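Local coordinates for putative thiosugar synthase (Amycolatopsis orientalis, PDB 4N6F), which probably installs sulphur from a carrier protein on a sugar phosphate during 2-thiosugar biosynthesis, and is a TIM-barrel relative of the thiazole synthase ThiG, at residues Gly29-Asp34 and Ile81-Phe86; Ala159-Met164 and Glu185-Pro190; Pro190-Gly195 and Ala211-Val216. All coordinates share one frame; numbering follows the deposited sequence.

Contact 1. Residues Gly29-Asp34 and Ile81-Phe86; sequences GIEQYD and IGTTSF. With F6R (fructose -6-phosphate), chain F.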
loop_
_atom_site.group_PDB
_atom_site.type_symbol
_atom_site.label_atom_id
_atom_site.label_comp_id
_atom_site.label_asym_id
_atom_site.label_seq_id
_atom_site.Cartn_x
_atom_site.Cartn_y
_atom_site.Cartn_z
ATOM N N GLY A 29 -5.921 -3.488 -17.728
ATOM C CA GLY A 29 -5.922 -3.066 -19.116
ATOM C C GLY A 29 -5.323 -4.177 -19.946
ATOM O O GLY A 29 -4.131 -4.156 -20.257
ATOM N N ILE A 30 -6.167 -5.141 -20.298
ATOM C CA ILE A 30 -5.744 -6.369 -20.971
ATOM C C ILE A 30 -5.781 -6.280 -22.492
ATOM O O ILE A 30 -5.332 -7.208 -23.161
ATOM C CB ILE A 30 -6.658 -7.569 -20.600
ATOM C CG1 ILE A 30 -8.118 -7.275 -20.968
ATOM C CG2 ILE A 30 -6.532 -7.919 -19.123
ATOM C CD1 ILE A 30 -8.977 -8.511 -21.083
ATOM N N GLU A 31 -6.319 -5.189 -23.042
ATOM C CA GLU A 31 -6.735 -5.193 -24.454
ATOM C C GLU A 31 -5.619 -5.566 -25.451
ATOM O O GLU A 31 -5.917 -6.058 -26.536
ATOM C CB GLU A 31 -7.463 -3.884 -24.864
ATOM C CG GLU A 31 -6.712 -2.566 -24.675
ATOM C CD GLU A 31 -7.230 -1.759 -23.483
ATOM O OE1 GLU A 31 -7.036 -2.219 -22.342
ATOM O OE2 GLU A 31 -7.818 -0.662 -23.681
ATOM N N GLN A 32 -4.356 -5.378 -25.068
ATOM C CA GLN A 32 -3.219 -5.743 -25.926
ATOM C C GLN A 32 -2.662 -7.151 -25.675
ATOM O O GLN A 32 -1.832 -7.628 -26.436
ATOM C CB GLN A 32 -2.096 -4.715 -25.768
ATOM C CG GLN A 32 -2.478 -3.330 -26.257
ATOM C CD GLN A 32 -1.277 -2.415 -26.418
ATOM O OE1 GLN A 32 -0.396 -2.368 -25.552
ATOM N NE2 GLN A 32 -1.235 -1.678 -27.529
ATOM N N TYR A 33 -3.131 -7.816 -24.625
ATOM C CA TYR A 33 -2.654 -9.157 -24.270
ATOM C C TYR A 33 -3.219 -10.156 -25.287
ATOM O O TYR A 33 -4.420 -10.125 -25.562
ATOM C CB TYR A 33 -3.160 -9.559 -22.875
ATOM C CG TYR A 33 -2.739 -8.711 -21.678
ATOM C CD1 TYR A 33 -2.289 -7.392 -21.811
ATOM C CD2 TYR A 33 -2.841 -9.230 -20.388
ATOM C CE1 TYR A 33 -1.932 -6.638 -20.703
ATOM C CE2 TYR A 33 -2.492 -8.483 -19.278
ATOM C CZ TYR A 33 -2.034 -7.188 -19.436
ATOM O OH TYR A 33 -1.687 -6.459 -18.316
ATOM N N ASP A 34 -2.386 -11.036 -25.843
ATOM C CA ASP A 34 -2.903 -12.100 -26.738
ATOM C C ASP A 34 -2.741 -13.530 -26.173
ATOM O O ASP A 34 -3.025 -14.510 -26.873
ATOM C CB ASP A 34 -2.325 -11.977 -28.170
ATOM C CG ASP A 34 -0.849 -12.373 -28.275
ATOM O OD1 ASP A 34 -0.201 -12.653 -27.241
ATOM O OD2 ASP A 34 -0.331 -12.400 -29.414
ATOM N N ILE A 81 -16.796 -3.886 -21.227
ATOM C CA ILE A 81 -16.705 -2.525 -21.723
ATOM C C ILE A 81 -15.786 -2.475 -22.934
ATOM O O ILE A 81 -14.785 -3.183 -22.999
ATOM C CB ILE A 81 -16.253 -1.524 -20.619
ATOM C CG1 ILE A 81 -14.764 -1.653 -20.277
ATOM C CG2 ILE A 81 -17.093 -1.711 -19.361
ATOM C CD1 ILE A 81 -14.240 -0.434 -19.548
ATOM N N GLY A 82 -16.140 -1.641 -23.898
ATOM C CA GLY A 82 -15.313 -1.474 -25.079
ATOM C C GLY A 82 -14.197 -0.491 -24.850
ATOM O O GLY A 82 -14.110 0.152 -23.797
ATOM N N THR A 83 -13.346 -0.363 -25.854
ATOM C CA THR A 83 -12.215 0.539 -25.791
ATOM C C THR A 83 -11.931 1.187 -27.154
ATOM O O THR A 83 -12.251 0.613 -28.202
ATOM C CB THR A 83 -10.955 -0.190 -25.281
ATOM O OG1 THR A 83 -9.845 0.707 -25.319
ATOM C CG2 THR A 83 -10.640 -1.411 -26.139
ATOM N N THR A 84 -11.350 2.387 -27.117
ATOM C CA THR A 84 -10.860 3.067 -28.317
ATOM C C THR A 84 -9.334 3.230 -28.288
ATOM O O THR A 84 -8.778 3.995 -29.083
ATOM C CB THR A 84 -11.465 4.479 -28.462
ATOM O OG1 THR A 84 -10.963 5.318 -27.417
ATOM C CG2 THR A 84 -12.983 4.452 -28.409
ATOM N N SER A 85 -8.650 2.518 -27.390
ATOM C CA SER A 85 -7.201 2.715 -27.206
ATOM C C SER A 85 -6.339 2.294 -28.412
ATOM O O SER A 85 -5.179 2.689 -28.503
ATOM C CB SER A 85 -6.703 2.013 -25.937
ATOM O OG SER A 85 -6.751 0.608 -26.067
ATOM N N PHE A 86 -6.895 1.499 -29.321
ATOM C CA PHE A 86 -6.173 1.113 -30.537
ATOM C C PHE A 86 -6.255 2.180 -31.618
ATOM O O PHE A 86 -5.401 2.233 -32.498
ATOM C CB PHE A 86 -6.672 -0.233 -31.058
ATOM C CG PHE A 86 -6.186 -1.391 -30.247
ATOM C CD1 PHE A 86 -4.900 -1.882 -30.427
ATOM C CD2 PHE A 86 -6.992 -1.966 -29.275
ATOM C CE1 PHE A 86 -4.431 -2.943 -29.665
ATOM C CE2 PHE A 86 -6.529 -3.023 -28.510
ATOM C CZ PHE A 86 -5.247 -3.513 -28.706
HETATM C C1 F6R F . -6.354 2.106 -21.997
HETATM C C2 F6R F . -5.341 1.052 -21.650
HETATM C C3 F6R F . -3.861 1.340 -21.590
HETATM C C4 F6R F . -3.572 2.085 -20.285
HETATM C C5 F6R F . -2.079 2.069 -19.945
HETATM C C6 F6R F . -1.852 2.297 -18.463
HETATM O O2 F6R F . -5.718 -0.082 -21.346
HETATM O O3 F6R F . -3.360 2.088 -22.703
HETATM O O4 F6R F . -4.004 3.449 -20.409
HETATM O O5 F6R F . -1.474 0.829 -20.303
HETATM O O6 F6R F . -0.453 2.433 -18.243
HETATM P P F6R F . 0.463 1.261 -17.670
HETATM O O1P F6R F . 0.634 0.351 -18.850
HETATM O O2P F6R F . -0.288 0.628 -16.529
HETATM O O3P F6R F . 1.667 2.031 -17.207
#
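The F86 ring presents its edge to the turn 30-33: the carbonyl E31 O lies in the ring plane, 3.4 Å from F86 CZ, while Q32 CG approaches the same ring obliquely. On the opposite segment, the Y33 ring carries I30 CA over the centre of one face, 3.7 Å above its plane, inside the type I turn that Y33 N closes with I30 O. The third flat group, the E31 carboxylate, is turned 49° from the F86 plane and does the polar work. Its chain takes the crowded position between backbone N and carbonyl carbon and bends at chi2 (-106°), which brings OE2 between two hydroxyls. T83 OG1 donates to the anti lone pair of E31 OE2 at 2.9 Å, and S85 OG donates to E31 OE2 from above the carboxylate plane, also at 2.9 Å. T83 OG1 also accepts from S85 N at 3.0 Å, an ST turn linking the two residues. The other oxygen, E31 OE1, stands 2.7 Å from O2 of the bound fructose-6-phosphate, so the acid probably holds a proton toward this keto oxygen. An alanine at E31 would remove the acceptor that T83 and S85 share and would probably loosen this edge of the sugar pocket. K110 adds a weak bond to E31 OE2. Residues 29-34 link strand 26-28 to helix 36-46, I30 packing on V39 of that helix and F51 of strand 50-52, while 81-86 runs off strand 79-83 between strands 50-52 and 108-111.

Contact 2. Residues Ala159-Met164 and Glu185-Pro190; sequences AALRVM and EQIGIP. With CA (calcium ion), chain E.
Within the beta-alpha-beta unit made of strand 161-164, helix 177-186 and strand 191-194, residues 185-190 are the return from the helix to the next strand, and they pass by the start of the first. One backbone bond pins them: L161 N donates to P190 O at 2.9 Å, nearly straight (166°) and almost along the carbonyl axis. Next to it, P190 O also sits 3.4 Å from A160 CB, and the P190 ring lays its CD 3.4 Å from A159 O. Below the bond the contact is apolar. I189 places CG1 in the crowded position between its backbone N and carbonyl carbon, so that I189 CD1 comes 3.9 Å from A160 C and crosses L161 obliquely, 4.2 Å from L161 CG. L161 CD1 extends the patch to I187 CG2, and helix 147-156 closes over it, A150 touching both L161 and I187. G188, between the two isoleucines, turns its carbonyl outward to a calcium ion (G188 O to CA 2.7 Å) that also binds two waters. Residues 159-161 and 187-190 run 107° apart, crossing steeply rather than pairing as strands, as at an alpha-to-beta turn of a TIM barrel, at the N-terminal ends of its strands.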
loop_
_atom_site.group_PDB
_atom_site.type_symbol
_atom_site.label_atom_id
_atom_site.label_comp_id
_atom_site.label_asym_id
_atom_site.label_seq_id
_atom_site.Cartn_x
_atom_site.Cartn_y
_atom_site.Cartn_z
ATOM N N ALA A 159 -19.297 8.877 -16.907
ATOM C CA ALA A 159 -19.582 8.006 -15.768
ATOM C C ALA A 159 -18.473 8.068 -14.719
ATOM O O ALA A 159 -18.735 8.084 -13.520
ATOM C CB ALA A 159 -19.774 6.569 -16.242
ATOM N N ALA A 160 -17.233 8.093 -15.187
ATOM C CA ALA A 160 -16.058 8.107 -14.329
ATOM C C ALA A 160 -14.910 8.700 -15.134
ATOM O O ALA A 160 -14.978 8.762 -16.365
ATOM C CB ALA A 160 -15.706 6.700 -13.876
ATOM N N LEU A 161 -13.876 9.144 -14.430
ATOM C CA LEU A 161 -12.715 9.785 -15.033
ATOM C C LEU A 161 -11.483 8.972 -14.757
ATOM O O LEU A 161 -11.178 8.693 -13.607
ATOM C CB LEU A 161 -12.474 11.153 -14.395
ATOM C CG LEU A 161 -12.703 12.404 -15.210
ATOM C CD1 LEU A 161 -12.180 13.593 -14.421
ATOM C CD2 LEU A 161 -11.996 12.305 -16.560
ATOM N N ARG A 162 -10.761 8.613 -15.799
ATOM C CA ARG A 162 -9.443 8.026 -15.628
ATOM C C ARG A 162 -8.444 9.173 -15.729
ATOM O O ARG A 162 -8.507 9.984 -16.665
ATOM C CB ARG A 162 -9.190 6.941 -16.675
ATOM C CG ARG A 162 -10.164 5.765 -16.585
ATOM C CD ARG A 162 -10.482 5.153 -17.950
ATOM N NE ARG A 162 -9.256 4.794 -18.655
ATOM C CZ ARG A 162 -9.022 4.981 -19.958
ATOM N NH1 ARG A 162 -7.840 4.635 -20.457
ATOM N NH2 ARG A 162 -9.931 5.514 -20.762
ATOM N N VAL A 163 -7.544 9.252 -14.750
ATOM C CA VAL A 163 -6.620 10.381 -14.619
ATOM C C VAL A 163 -5.178 9.863 -14.586
ATOM O O VAL A 163 -4.869 8.930 -13.855
ATOM C CB VAL A 163 -6.944 11.193 -13.339
ATOM C CG1 VAL A 163 -5.920 12.285 -13.104
ATOM C CG2 VAL A 163 -8.335 11.807 -13.449
ATOM N N MET A 164 -4.302 10.464 -15.389
ATOM C CA MET A 164 -2.950 9.948 -15.571
ATOM C C MET A 164 -2.093 10.246 -14.362
ATOM O O MET A 164 -1.993 11.390 -13.940
ATOM C CB MET A 164 -2.297 10.520 -16.826
ATOM C CG MET A 164 -0.826 10.145 -16.990
ATOM S SD MET A 164 -0.173 10.432 -18.650
ATOM C CE MET A 164 -0.313 8.797 -19.347
ATOM N N GLU A 185 -11.339 15.995 -5.121
ATOM C CA GLU A 185 -12.174 16.849 -4.250
ATOM C C GLU A 185 -13.186 17.673 -5.039
ATOM O O GLU A 185 -14.301 17.868 -4.587
ATOM C CB GLU A 185 -11.316 17.813 -3.422
ATOM C CG GLU A 185 -10.445 17.133 -2.374
ATOM C CD GLU A 185 -9.517 18.103 -1.641
ATOM O OE1 GLU A 185 -9.576 19.325 -1.900
ATOM O OE2 GLU A 185 -8.721 17.640 -0.803
ATOM N N GLN A 186 -12.796 18.151 -6.211
ATOM C CA GLN A 186 -13.629 19.077 -6.993
ATOM C C GLN A 186 -14.637 18.400 -7.914
ATOM O O GLN A 186 -15.594 19.029 -8.368
ATOM C CB GLN A 186 -12.729 19.998 -7.830
ATOM C CG GLN A 186 -11.996 21.044 -7.005
ATOM C CD GLN A 186 -12.936 21.939 -6.216
ATOM O OE1 GLN A 186 -12.710 22.191 -5.041
ATOM N NE2 GLN A 186 -14.002 22.408 -6.851
ATOM N N ILE A 187 -14.423 17.119 -8.191
ATOM C CA ILE A 187 -15.183 16.397 -9.214
ATOM C C ILE A 187 -16.170 15.442 -8.551
ATOM O O ILE A 187 -15.853 14.803 -7.573
ATOM C CB ILE A 187 -14.201 15.657 -10.158
ATOM C CG1 ILE A 187 -13.330 16.675 -10.908
ATOM C CG2 ILE A 187 -14.919 14.769 -11.153
ATOM C CD1 ILE A 187 -14.088 17.720 -11.702
ATOM N N GLY A 188 -17.385 15.376 -9.082
ATOM C CA GLY A 188 -18.441 14.558 -8.505
ATOM C C GLY A 188 -18.523 13.142 -9.042
ATOM O O GLY A 188 -19.305 12.340 -8.546
ATOM N N ILE A 189 -17.735 12.811 -10.054
ATOM C CA ILE A 189 -17.761 11.444 -10.576
ATOM C C ILE A 189 -16.538 10.685 -10.076
ATOM O O ILE A 189 -15.511 11.292 -9.781
ATOM C CB ILE A 189 -17.877 11.399 -12.107
ATOM C CG1 ILE A 189 -16.818 12.255 -12.778
ATOM C CG2 ILE A 189 -19.265 11.872 -12.530
ATOM C CD1 ILE A 189 -16.731 12.025 -14.270
ATOM N N PRO A 190 -16.646 9.355 -9.971
ATOM C CA PRO A 190 -15.505 8.582 -9.506
ATOM C C PRO A 190 -14.260 8.760 -10.389
ATOM O O PRO A 190 -14.380 8.886 -11.609
ATOM C CB PRO A 190 -16.008 7.138 -9.580
ATOM C CG PRO A 190 -17.483 7.243 -9.485
ATOM C CD PRO A 190 -17.817 8.500 -10.221
HETATM CA CA CA E . -21.869 12.507 -9.331
HETATM O O HOH W 1 -23.985 12.812 -10.045
HETATM O O HOH W 2 -21.628 14.384 -11.066
#

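Contact 3. Residues Pro190-Gly195 and Ala211-Val216; sequences PVVVEG and ASATLV. With F6R (fructose -6-phosphate), chain F.
E194 and L215 lie side by side and point the same way from neighbouring parallel strands. E194 CG is anti to the backbone N (chi1 178°) and the chain beyond is extended, so its methylene runs along L215, with E194 CG 3.8 Å from L215 CB and E194 OE2 3.5 Å from L215 CD1. This carries the carboxylate to the sugar: F6R O4 donates to E194 OE1 at 2.5 Å, and an R162 salt bridge at OE2 probably helps fix its rotation. V192 shares this face, its CG1 against L215 CB and CG2 against A213 CB. The other face carries V193 and T214, and V193 CG2 closes on A211 CB at 3.6 Å. Between the two faces the strands, crossing at -32°, are tied by S212 N to V191 O, V193 N to A213 O and L215 N to V193 O, the last at 2.9 Å. Where they part, a water accepts from G195 N and donates to L215 O and to phosphate oxygen O2P of F6R, the last at 2.6 Å. V193 and T214 pack on A206 of helix 200-208, which connects the two strands; V192 and L215 touch L27 of strand 26-28, and strand 161-164 borders 191-194 on its far edge.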
loop_
_atom_site.group_PDB
_atom_site.type_symbol
_atom_site.label_atom_id
_atom_site.label_comp_id
_atom_site.label_asym_id
_atom_site.label_seq_id
_atom_site.Cartn_x
_atom_site.Cartn_y
_atom_site.Cartn_z
ATOM N N PRO A 190 -16.646 9.355 -9.971
ATOM C CA PRO A 190 -15.505 8.582 -9.506
ATOM C C PRO A 190 -14.260 8.760 -10.389
ATOM O O PRO A 190 -14.380 8.886 -11.609
ATOM C CB PRO A 190 -16.008 7.138 -9.580
ATOM C CG PRO A 190 -17.483 7.243 -9.485
ATOM C CD PRO A 190 -17.817 8.500 -10.221
ATOM N N VAL A 191 -13.096 8.773 -9.746
ATOM C CA VAL A 191 -11.810 8.889 -10.407
ATOM C C VAL A 191 -11.045 7.561 -10.311
ATOM O O VAL A 191 -10.938 6.956 -9.232
ATOM C CB VAL A 191 -10.977 10.050 -9.806
ATOM C CG1 VAL A 191 -9.531 10.016 -10.282
ATOM C CG2 VAL A 191 -11.600 11.386 -10.173
ATOM N N VAL A 192 -10.562 7.109 -11.466
ATOM C CA VAL A 192 -9.702 5.941 -11.600
ATOM C C VAL A 192 -8.296 6.458 -11.909
ATOM O O VAL A 192 -8.095 7.179 -12.895
ATOM C CB VAL A 192 -10.162 5.013 -12.759
ATOM C CG1 VAL A 192 -9.216 3.829 -12.934
ATOM C CG2 VAL A 192 -11.587 4.509 -12.545
ATOM N N VAL A 193 -7.329 6.113 -11.069
ATOM C CA VAL A 193 -5.934 6.489 -11.324
ATOM C C VAL A 193 -5.304 5.470 -12.284
ATOM O O VAL A 193 -5.490 4.259 -12.137
ATOM C CB VAL A 193 -5.123 6.620 -10.014
ATOM C CG1 VAL A 193 -3.643 6.834 -10.290
ATOM C CG2 VAL A 193 -5.653 7.793 -9.205
ATOM N N GLU A 194 -4.577 5.975 -13.283
ATOM C CA GLU A 194 -4.105 5.140 -14.381
ATOM C C GLU A 194 -2.866 5.737 -15.043
ATOM O O GLU A 194 -2.732 6.957 -15.159
ATOM C CB GLU A 194 -5.233 4.975 -15.404
ATOM C CG GLU A 194 -4.895 4.169 -16.658
ATOM C CD GLU A 194 -6.101 3.974 -17.563
ATOM O OE1 GLU A 194 -5.912 3.628 -18.757
ATOM O OE2 GLU A 194 -7.254 4.182 -17.093
ATOM N N GLY A 195 -1.966 4.861 -15.485
ATOM C CA GLY A 195 -0.778 5.271 -16.213
ATOM C C GLY A 195 0.446 5.330 -15.324
ATOM O O GLY A 195 0.522 6.133 -14.390
ATOM N N ALA A 211 -9.031 8.080 -4.843
ATOM C CA ALA A 211 -9.382 7.355 -6.075
ATOM C C ALA A 211 -10.354 6.222 -5.729
ATOM O O ALA A 211 -10.269 5.634 -4.648
ATOM C CB ALA A 211 -8.150 6.803 -6.765
ATOM N N SER A 212 -11.294 5.958 -6.628
ATOM C CA SER A 212 -12.240 4.856 -6.447
ATOM C C SER A 212 -11.632 3.555 -6.940
ATOM O O SER A 212 -12.067 2.470 -6.538
ATOM C CB SER A 212 -13.535 5.125 -7.215
ATOM O OG SER A 212 -14.201 6.247 -6.681
ATOM N N ALA A 213 -10.649 3.662 -7.834
ATOM C CA ALA A 213 -9.996 2.489 -8.394
ATOM C C ALA A 213 -8.706 2.873 -9.107
ATOM O O ALA A 213 -8.388 4.067 -9.288
ATOM C CB ALA A 213 -10.936 1.774 -9.366
ATOM N N THR A 214 -7.982 1.839 -9.513
ATOM C CA THR A 214 -6.744 1.976 -10.250
ATOM C C THR A 214 -6.776 1.041 -11.450
ATOM O O THR A 214 -7.250 -0.088 -11.344
ATOM C CB THR A 214 -5.554 1.591 -9.357
ATOM O OG1 THR A 214 -5.593 2.386 -8.170
ATOM C CG2 THR A 214 -4.239 1.840 -10.061
ATOM N N LEU A 215 -6.281 1.512 -12.588
ATOM C CA LEU A 215 -6.155 0.663 -13.762
ATOM C C LEU A 215 -4.686 0.360 -13.941
ATOM O O LEU A 215 -3.860 1.271 -13.995
ATOM C CB LEU A 215 -6.728 1.318 -15.014
ATOM C CG LEU A 215 -6.826 0.373 -16.222
ATOM C CD1 LEU A 215 -8.022 0.720 -17.106
ATOM C CD2 LEU A 215 -5.555 0.354 -17.055
ATOM N N VAL A 216 -4.373 -0.906 -14.002
ATOM C CA VAL A 216 -3.031 -1.368 -14.175
ATOM C C VAL A 216 -2.900 -2.230 -15.412
ATOM O O VAL A 216 -3.823 -2.862 -15.813
ATOM C CB VAL A 216 -2.512 -2.110 -12.952
ATOM C CG1 VAL A 216 -2.604 -1.225 -11.744
ATOM C CG2 VAL A 216 -3.261 -3.386 -12.714
HETATM C C1 F6R F . -6.354 2.106 -21.997
HETATM C C2 F6R F . -5.341 1.052 -21.650
HETATM C C3 F6R F . -3.861 1.340 -21.590
HETATM C C4 F6R F . -3.572 2.085 -20.285
HETATM C C5 F6R F . -2.079 2.069 -19.945
HETATM C C6 F6R F . -1.852 2.297 -18.463
HETATM O O2 F6R F . -5.718 -0.082 -21.346
HETATM O O3 F6R F . -3.360 2.088 -22.703
HETATM O O4 F6R F . -4.004 3.449 -20.409
HETATM O O5 F6R F . -1.474 0.829 -20.303
HETATM O O6 F6R F . -0.453 2.433 -18.243
HETATM P P F6R F . 0.463 1.261 -17.670
HETATM O O1P F6R F . 0.634 0.351 -18.850
HETATM O O2P F6R F . -0.288 0.628 -16.529
HETATM O O3P F6R F . 1.667 2.031 -17.207
HETATM O O HOH W 3 -13.136 8.568 -6.745
HETATM O O HOH W 4 -1.364 2.250 -14.787
#

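How the contacts relate
All three contacts belong to one parallel barrel sheet and come in series along the chain, contact 1 first. Contacts 2 and 3 share P190 and have centres about 9 Å apart: strand 191-194 lies between 161-164 and 213-216 in the sheet. L161 O to V192 N (2.7 Å) and the R162-E194 salt bridge stitch them. Contact 1 lies about 16 Å from contact 3, centre to centre, and meets it through a probable bond from G29 N to V216 O. It is about 21 Å from contact 2, on the opposite side of the chain's centre. Contacts 1 and 3 both border fructose-6-phosphate, contact 1 from loops after strands 26-28 and 79-83, contact 3 from E194 and G195; R162 touches it too.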